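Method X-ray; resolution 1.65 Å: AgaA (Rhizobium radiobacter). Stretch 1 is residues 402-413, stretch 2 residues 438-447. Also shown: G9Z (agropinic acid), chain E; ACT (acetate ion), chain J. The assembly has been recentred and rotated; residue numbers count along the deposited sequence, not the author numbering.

Stretch 1, residues 402-413: TNNSPYFNDQQI
Stretch 2, residues 438-447: DRALELSPLV

Stretch 1 runs as loop through a type II turn, S405 to F408, closed by F408 N to S405 O at 3.0 Å, and enters a helix at Q411. Stretch 2 is the end of a helix through L443, a break at S444 with positive phi (41/52), then P445 and an extended segment. The register is antiparallel: S405 lies by P445 (CA–CA 6.2 Å), D410 by L443 (9.0 Å) and I413 by R439 (6.9 Å). Together they bury 483 Å².

The polar anchor is D410 with R439. D410, chi1 t and chi2 70°, points toward stretch 2 and presents both carboxylate oxygens: R439 NE donates to D410 OD2 and R439 NH1 to D410 OD1, each at 2.9 Å and nearly linear, a bidentate salt bridge. D410 OD2 also accepts from I413 N at 3.0 Å, capping the helix, a common role for aspartate. R439 reaches it with chi1 t, an off-rotamer chi2 of 111° and chi3 t. R439 NH2 lies 3.4 Å from E442 OE2 in a salt bridge and donates to the acetate O at 3.1 Å. Over one guanidinium face sits Q412 OE1, whose chain is m, t.

Beside this lies an apolar patch. F408, chi1 t and chi2 74°, turns a ring face to P445, its pi cloud receiving a slightly polarised CH: P445 CB stands 3.5 Å from the F408 ring centroid, 5° off the normal, a CH-pi contact. L443 (m, t) brings CD1 to the ring edge, 3.9 Å from F408 CZ, and to 4.1 Å from I413 CD1. I413 (m, t) also packs CG1 against R439 CG at 3.5 Å, using the arginine's aliphatic stem.

At the far end, S405, chi1 m, donates OG to P445 O at 2.7 Å, its small hydroxyl satisfying a carbonyl at a buried contact. L446 (m, m) starts sideways, but its branched end comes nearer, placing CD1 3.8 Å from N403 O, a carbonyl left without a polar partner.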

# COMPACT_ATOMS: atom_id res chain seq x y z
N THR A 402 5.04 7.53 -2.68
CA THR A 402 4.85 6.24 -3.34
C THR A 402 3.61 6.18 -4.25
O THR A 402 3.64 5.44 -5.23
CB THR A 402 4.76 5.10 -2.28
OG1 THR A 402 3.67 5.39 -1.38
CG2 THR A 402 6.08 4.88 -1.53
N ASN A 403 2.54 6.95 -3.95
CA ASN A 403 1.25 6.88 -4.64
C ASN A 403 0.84 8.12 -5.43
O ASN A 403 -0.20 8.08 -6.07
CB ASN A 403 0.13 6.57 -3.64
CG ASN A 403 0.16 5.17 -3.10
OD1 ASN A 403 -0.14 4.91 -1.91
ND2 ASN A 403 0.51 4.22 -3.96
N ASN A 404 1.62 9.19 -5.36
CA ASN A 404 1.20 10.43 -6.04
C ASN A 404 1.84 10.63 -7.42
O ASN A 404 2.65 9.82 -7.88
CB ASN A 404 1.44 11.66 -5.13
CG ASN A 404 2.85 12.19 -5.17
OD1 ASN A 404 3.81 11.42 -5.28
ND2 ASN A 404 3.02 13.52 -5.06
N SER A 405 1.48 11.76 -8.06
CA SER A 405 2.07 12.20 -9.32
C SER A 405 3.09 13.28 -8.94
O SER A 405 2.70 14.37 -8.50
CB SER A 405 0.99 12.74 -10.25
OG SER A 405 0.46 11.59 -10.90
N PRO A 406 4.40 12.93 -8.98
CA PRO A 406 5.43 13.85 -8.47
C PRO A 406 5.24 15.32 -8.83
O PRO A 406 4.98 15.66 -10.00
CB PRO A 406 6.74 13.27 -9.02
CG PRO A 406 6.49 11.78 -9.03
CD PRO A 406 5.01 11.64 -9.40
N TYR A 407 5.29 16.18 -7.80
CA TYR A 407 5.22 17.64 -7.86
C TYR A 407 3.85 18.22 -8.21
O TYR A 407 3.72 19.45 -8.25
CB TYR A 407 6.32 18.24 -8.78
CG TYR A 407 7.69 17.69 -8.44
CD1 TYR A 407 8.38 18.13 -7.31
CD2 TYR A 407 8.24 16.65 -9.18
CE1 TYR A 407 9.60 17.57 -6.94
CE2 TYR A 407 9.48 16.09 -8.83
CZ TYR A 407 10.16 16.57 -7.72
OH TYR A 407 11.37 16.03 -7.37
N PHE A 408 2.81 17.38 -8.35
CA PHE A 408 1.46 17.90 -8.55
C PHE A 408 1.05 18.65 -7.26
O PHE A 408 1.21 18.11 -6.15
CB PHE A 408 0.45 16.78 -8.83
CG PHE A 408 -0.97 17.29 -8.94
CD1 PHE A 408 -1.39 18.00 -10.07
CD2 PHE A 408 -1.89 17.08 -7.92
CE1 PHE A 408 -2.70 18.49 -10.16
CE2 PHE A 408 -3.20 17.56 -8.01
CZ PHE A 408 -3.60 18.27 -9.13
N ASN A 409 0.51 19.85 -7.42
CA ASN A 409 0.10 20.68 -6.29
C ASN A 409 -0.97 21.65 -6.78
O ASN A 409 -0.65 22.59 -7.50
CB ASN A 409 1.34 21.43 -5.73
CG ASN A 409 1.18 22.15 -4.42
OD1 ASN A 409 0.22 21.96 -3.67
ND2 ASN A 409 2.14 23.00 -4.10
N ASP A 410 -2.24 21.37 -6.46
CA ASP A 410 -3.36 22.26 -6.84
C ASP A 410 -4.00 22.82 -5.57
O ASP A 410 -4.44 22.04 -4.71
CB ASP A 410 -4.39 21.50 -7.69
CG ASP A 410 -5.59 22.36 -8.04
OD1 ASP A 410 -5.44 23.31 -8.85
OD2 ASP A 410 -6.71 22.05 -7.55
N GLN A 411 -4.09 24.16 -5.45
CA GLN A 411 -4.63 24.77 -4.24
C GLN A 411 -6.08 24.39 -3.99
O GLN A 411 -6.43 24.12 -2.84
CB GLN A 411 -4.42 26.30 -4.20
CG GLN A 411 -4.41 26.91 -2.77
CD GLN A 411 -3.68 26.12 -1.68
OE1 GLN A 411 -2.63 25.48 -1.87
NE2 GLN A 411 -4.24 26.15 -0.48
N GLN A 412 -6.93 24.36 -5.04
CA GLN A 412 -8.35 24.00 -4.82
C GLN A 412 -8.48 22.60 -4.25
O GLN A 412 -9.25 22.38 -3.31
CB GLN A 412 -9.18 24.14 -6.10
CG GLN A 412 -9.47 25.59 -6.47
CD GLN A 412 -10.24 25.66 -7.77
OE1 GLN A 412 -11.22 24.93 -7.98
NE2 GLN A 412 -9.80 26.51 -8.68
N ILE A 413 -7.69 21.65 -4.79
CA ILE A 413 -7.69 20.26 -4.30
C ILE A 413 -7.20 20.23 -2.85
O ILE A 413 -7.83 19.58 -2.02
CB ILE A 413 -6.87 19.33 -5.25
CG1 ILE A 413 -7.72 18.95 -6.48
CG2 ILE A 413 -6.41 18.05 -4.51
CD1 ILE A 413 -7.00 18.16 -7.57
N ASP A 438 -14.93 16.19 -8.84
CA ASP A 438 -15.05 17.00 -10.07
C ASP A 438 -13.68 17.60 -10.45
O ASP A 438 -13.29 17.53 -11.62
CB ASP A 438 -16.05 18.14 -9.83
CG ASP A 438 -17.49 17.68 -9.66
OD1 ASP A 438 -17.76 16.47 -9.86
OD2 ASP A 438 -18.35 18.54 -9.36
N ARG A 439 -12.96 18.17 -9.47
CA ARG A 439 -11.65 18.78 -9.73
C ARG A 439 -10.59 17.70 -10.05
O ARG A 439 -9.73 17.93 -10.90
CB ARG A 439 -11.21 19.67 -8.56
CG ARG A 439 -9.90 20.39 -8.86
CD ARG A 439 -10.11 21.86 -9.01
NE ARG A 439 -8.87 22.56 -9.34
CZ ARG A 439 -8.73 23.35 -10.40
NH1 ARG A 439 -7.58 23.98 -10.61
NH2 ARG A 439 -9.73 23.51 -11.26
N ALA A 440 -10.67 16.54 -9.38
CA ALA A 440 -9.75 15.42 -9.64
C ALA A 440 -9.91 14.92 -11.09
O ALA A 440 -8.93 14.52 -11.71
CB ALA A 440 -10.05 14.28 -8.67
N LEU A 441 -11.14 14.88 -11.60
CA LEU A 441 -11.36 14.43 -12.99
C LEU A 441 -10.88 15.49 -13.98
O LEU A 441 -10.20 15.18 -14.96
CB LEU A 441 -12.86 14.17 -13.21
CG LEU A 441 -13.41 12.92 -12.54
CD1 LEU A 441 -14.95 12.96 -12.48
CD2 LEU A 441 -12.92 11.66 -13.28
N GLU A 442 -11.23 16.76 -13.71
CA GLU A 442 -10.83 17.87 -14.57
C GLU A 442 -9.31 17.93 -14.79
O GLU A 442 -8.85 18.03 -15.94
CB GLU A 442 -11.33 19.19 -13.96
CG GLU A 442 -10.92 20.40 -14.78
CD GLU A 442 -11.28 21.74 -14.18
OE1 GLU A 442 -10.90 22.77 -14.78
OE2 GLU A 442 -11.94 21.77 -13.11
N LEU A 443 -8.55 17.84 -13.70
CA LEU A 443 -7.09 17.94 -13.76
C LEU A 443 -6.40 16.61 -14.06
O LEU A 443 -5.29 16.60 -14.61
CB LEU A 443 -6.52 18.57 -12.48
CG LEU A 443 -6.97 20.01 -12.15
CD1 LEU A 443 -6.32 20.46 -10.86
CD2 LEU A 443 -6.62 21.01 -13.26
N SER A 444 -7.07 15.50 -13.72
CA SER A 444 -6.55 14.14 -13.90
C SER A 444 -5.05 13.97 -13.56
O SER A 444 -4.30 13.45 -14.40
CB SER A 444 -6.86 13.65 -15.31
OG SER A 444 -8.23 13.31 -15.42
N PRO A 445 -4.58 14.39 -12.36
CA PRO A 445 -3.16 14.14 -12.00
C PRO A 445 -2.88 12.64 -11.95
O PRO A 445 -1.76 12.22 -12.21
CB PRO A 445 -3.03 14.77 -10.62
CG PRO A 445 -4.42 14.73 -10.05
CD PRO A 445 -5.32 15.00 -11.23
N LEU A 446 -3.90 11.83 -11.61
CA LEU A 446 -3.83 10.37 -11.60
C LEU A 446 -4.82 9.87 -12.65
O LEU A 446 -5.90 10.44 -12.79
CB LEU A 446 -4.24 9.77 -10.23
CG LEU A 446 -3.26 9.84 -9.02
CD1 LEU A 446 -1.92 9.14 -9.31
CD2 LEU A 446 -3.08 11.25 -8.51
N VAL A 447 -4.46 8.79 -13.35
CA VAL A 447 -5.34 8.18 -14.34
C VAL A 447 -5.55 6.73 -13.90
O VAL A 447 -4.59 6.07 -13.45
CB VAL A 447 -4.78 8.32 -15.77
CG1 VAL A 447 -5.40 7.30 -16.72
CG2 VAL A 447 -4.99 9.75 -16.30
OAM G9Z E . 4.57 -4.18 -3.82
CAB G9Z E . 4.10 -4.29 -4.96
CAC G9Z E . 4.58 -5.23 -5.89
CB G9Z E . 3.71 -5.06 -7.17
CA G9Z E . 2.86 -3.82 -6.90
C G9Z E . 1.48 -4.09 -7.15
O G9Z E . 0.79 -4.62 -6.23
N G9Z E . 3.18 -3.46 -5.48
CAG G9Z E . 2.47 -2.38 -4.70
CAH G9Z E . 3.04 -1.00 -5.07
OAP G9Z E . 2.75 -0.79 -6.45
CAI G9Z E . 2.44 0.13 -4.23
OAQ G9Z E . 2.36 -0.30 -2.85
CAJ G9Z E . 3.33 1.42 -4.27
OAR G9Z E . 2.72 2.44 -3.47
CAK G9Z E . 3.68 1.97 -5.67
OAT G9Z E . 4.72 2.96 -5.55
CAL G9Z E . 2.45 2.52 -6.42
OAS G9Z E . 2.82 2.89 -7.77
OXT G9Z E . 1.02 -3.82 -8.29
C ACT J . -8.16 25.94 -13.39
O ACT J . -9.21 25.33 -13.75
OXT ACT J . -6.99 25.62 -13.73
CH3 ACT J . -8.32 27.16 -12.46